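Peptide/nickel transport system substrate-binding protein (PDB 5KZT) binds peptides and probably serves as the extracellular substrate-binding component of an oligopeptide transport system, delivering them for uptake. Local coordinates at residues F385-D388 against Q389-N393. Numbering follows the deposited sequence.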
loop_
_atom_site.group_PDB
_atom_site.type_symbol
_atom_site.label_atom_id
_atom_site.label_comp_id
_atom_site.label_asym_id
_atom_site.label_seq_id
_atom_site.Cartn_x
_atom_site.Cartn_y
_atom_site.Cartn_z
ATOM N N PHE A 385 19.520 11.716 8.318
ATOM C CA PHE A 385 20.498 11.201 7.343
ATOM C C PHE A 385 20.371 11.881 5.976
ATOM O O PHE A 385 21.365 12.307 5.400
ATOM C CB PHE A 385 20.360 9.678 7.191
ATOM C CG PHE A 385 21.411 9.043 6.315
ATOM C CD1 PHE A 385 21.251 8.997 4.928
ATOM C CD2 PHE A 385 22.539 8.446 6.877
ATOM C CE1 PHE A 385 22.205 8.400 4.120
ATOM C CE2 PHE A 385 23.492 7.840 6.071
ATOM C CZ PHE A 385 23.330 7.830 4.691
ATOM N N ILE A 386 19.145 11.969 5.465
ATOM C CA ILE A 386 18.895 12.602 4.175
ATOM C C ILE A 386 19.225 14.099 4.225
ATOM O O ILE A 386 19.876 14.618 3.317
ATOM C CB ILE A 386 17.446 12.340 3.693
ATOM C CG1 ILE A 386 17.307 10.868 3.316
ATOM C CG2 ILE A 386 17.089 13.181 2.477
ATOM C CD1 ILE A 386 15.896 10.386 3.288
ATOM N N GLN A 387 18.797 14.777 5.286
ATOM C CA GLN A 387 19.174 16.182 5.502
ATOM C C GLN A 387 20.707 16.346 5.422
ATOM O O GLN A 387 21.214 17.217 4.692
ATOM C CB GLN A 387 18.647 16.670 6.848
ATOM C CG GLN A 387 19.118 18.059 7.296
ATOM C CD GLN A 387 18.601 18.415 8.679
ATOM O OE1 GLN A 387 18.984 17.807 9.685
ATOM N NE2 GLN A 387 17.761 19.421 8.743
ATOM N N ASP A 388 21.421 15.508 6.175
ATOM C CA ASP A 388 22.897 15.478 6.171
ATOM C C ASP A 388 23.457 15.327 4.744
ATOM O O ASP A 388 24.325 16.105 4.335
ATOM C CB ASP A 388 23.423 14.424 7.197
ATOM C CG ASP A 388 24.492 13.440 6.637
ATOM O OD1 ASP A 388 25.652 13.873 6.419
ATOM O OD2 ASP A 388 24.166 12.202 6.498
ATOM N N GLN A 389 22.916 14.376 3.979
ATOM C CA GLN A 389 23.414 14.067 2.639
ATOM C C GLN A 389 23.230 15.238 1.679
ATOM O O GLN A 389 24.182 15.693 1.023
ATOM C CB GLN A 389 22.710 12.833 2.085
ATOM C CG GLN A 389 23.080 11.544 2.806
ATOM C CD GLN A 389 24.382 10.947 2.323
ATOM O OE1 GLN A 389 24.595 10.781 1.123
ATOM N NE2 GLN A 389 25.264 10.611 3.255
ATOM N N LEU A 390 22.016 15.757 1.644
ATOM C CA LEU A 390 21.691 16.831 0.729
ATOM C C LEU A 390 22.419 18.134 1.101
ATOM O O LEU A 390 22.977 18.796 0.221
ATOM C CB LEU A 390 20.181 17.034 0.667
ATOM C CG LEU A 390 19.378 15.829 0.181
ATOM C CD1 LEU A 390 17.893 16.131 0.310
ATOM C CD2 LEU A 390 19.748 15.404 -1.230
ATOM N N GLN A 391 22.444 18.486 2.391
ATOM C CA GLN A 391 23.090 19.745 2.809
ATOM C C GLN A 391 24.603 19.740 2.577
ATOM O O GLN A 391 25.150 20.726 2.053
ATOM C CB GLN A 391 22.730 20.113 4.249
ATOM C CG GLN A 391 21.261 20.524 4.382
ATOM C CD GLN A 391 20.825 20.942 5.778
ATOM O OE1 GLN A 391 19.737 21.483 5.940
ATOM N NE2 GLN A 391 21.652 20.682 6.789
ATOM N N LYS A 392 25.278 18.642 2.912
ATOM C CA LYS A 392 26.727 18.584 2.708
ATOM C C LYS A 392 27.103 18.585 1.221
ATOM O O LYS A 392 28.131 19.135 0.861
ATOM C CB LYS A 392 27.361 17.389 3.428
ATOM C CG LYS A 392 27.280 16.065 2.682
ATOM C CD LYS A 392 28.013 14.957 3.413
ATOM C CE LYS A 392 27.881 13.646 2.655
ATOM N NZ LYS A 392 28.195 12.513 3.561
ATOM N N ASN A 393 26.280 17.961 0.377
ATOM C CA ASN A 393 26.599 17.776 -1.049
ATOM C C ASN A 393 26.175 18.948 -1.957
ATOM O O ASN A 393 26.801 19.161 -2.993
ATOM C CB ASN A 393 25.992 16.463 -1.590
ATOM C CG ASN A 393 26.712 15.208 -1.074
ATOM O OD1 ASN A 393 27.903 15.230 -0.827
ATOM N ND2 ASN A 393 25.985 14.101 -0.958
#
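The ring of Phe385 and the side-chain amide of Gln389 lie side by side with their planes only 6° apart, while one face of the ring has Asp388 OD2 above it, offset toward the rim. Gln389 CG meets the ring obliquely, 3.5 Å from Phe385 CE1, and the bend at chi2 (-82°) turns the amide alongside the ring, with Gln389 NE2 3.7 Å from Phe385 CZ. Glutamine suits this place because its methylenes pack against an aromatic ring while its polar end reaches further: OE1 accepts a hydrogen bond from the backbone N of Asp302. Phe385 itself packs against helix 303-311, touching Ser305, Thr309 and Val310.

Phe385 and Gln389 are i to i+4 neighbours on helix 377-393, the crossover helix of a beta-alpha-beta unit between parallel strands 367-374 and 397-404. Its sheet-facing side carries branched apolar residues: Ile386 CG2 packs 3.7 Å from Leu390 CD1, and Ile386 touches Met422 and Leu390 touches Phe420, both of strand 420-425. Next to them, Gln387 and Gln391 run out together, their amide planes 28° apart, with Gln387 CG 3.7 Å from Gln391 CD. Both chains are extended beyond CG; Gln387 NE2 donates to Val399 O and Gln391 OE1 accepts from Val399 N, a task suited to amides, which both donate and accept. On the more exposed side of the helix, Asp388 and Lys392 put opposite charges one turn apart, as suits a solvent-facing surface; Asp388 OD1 and Lys392 NZ stay 4.1 Å apart, and any attraction is probably weak.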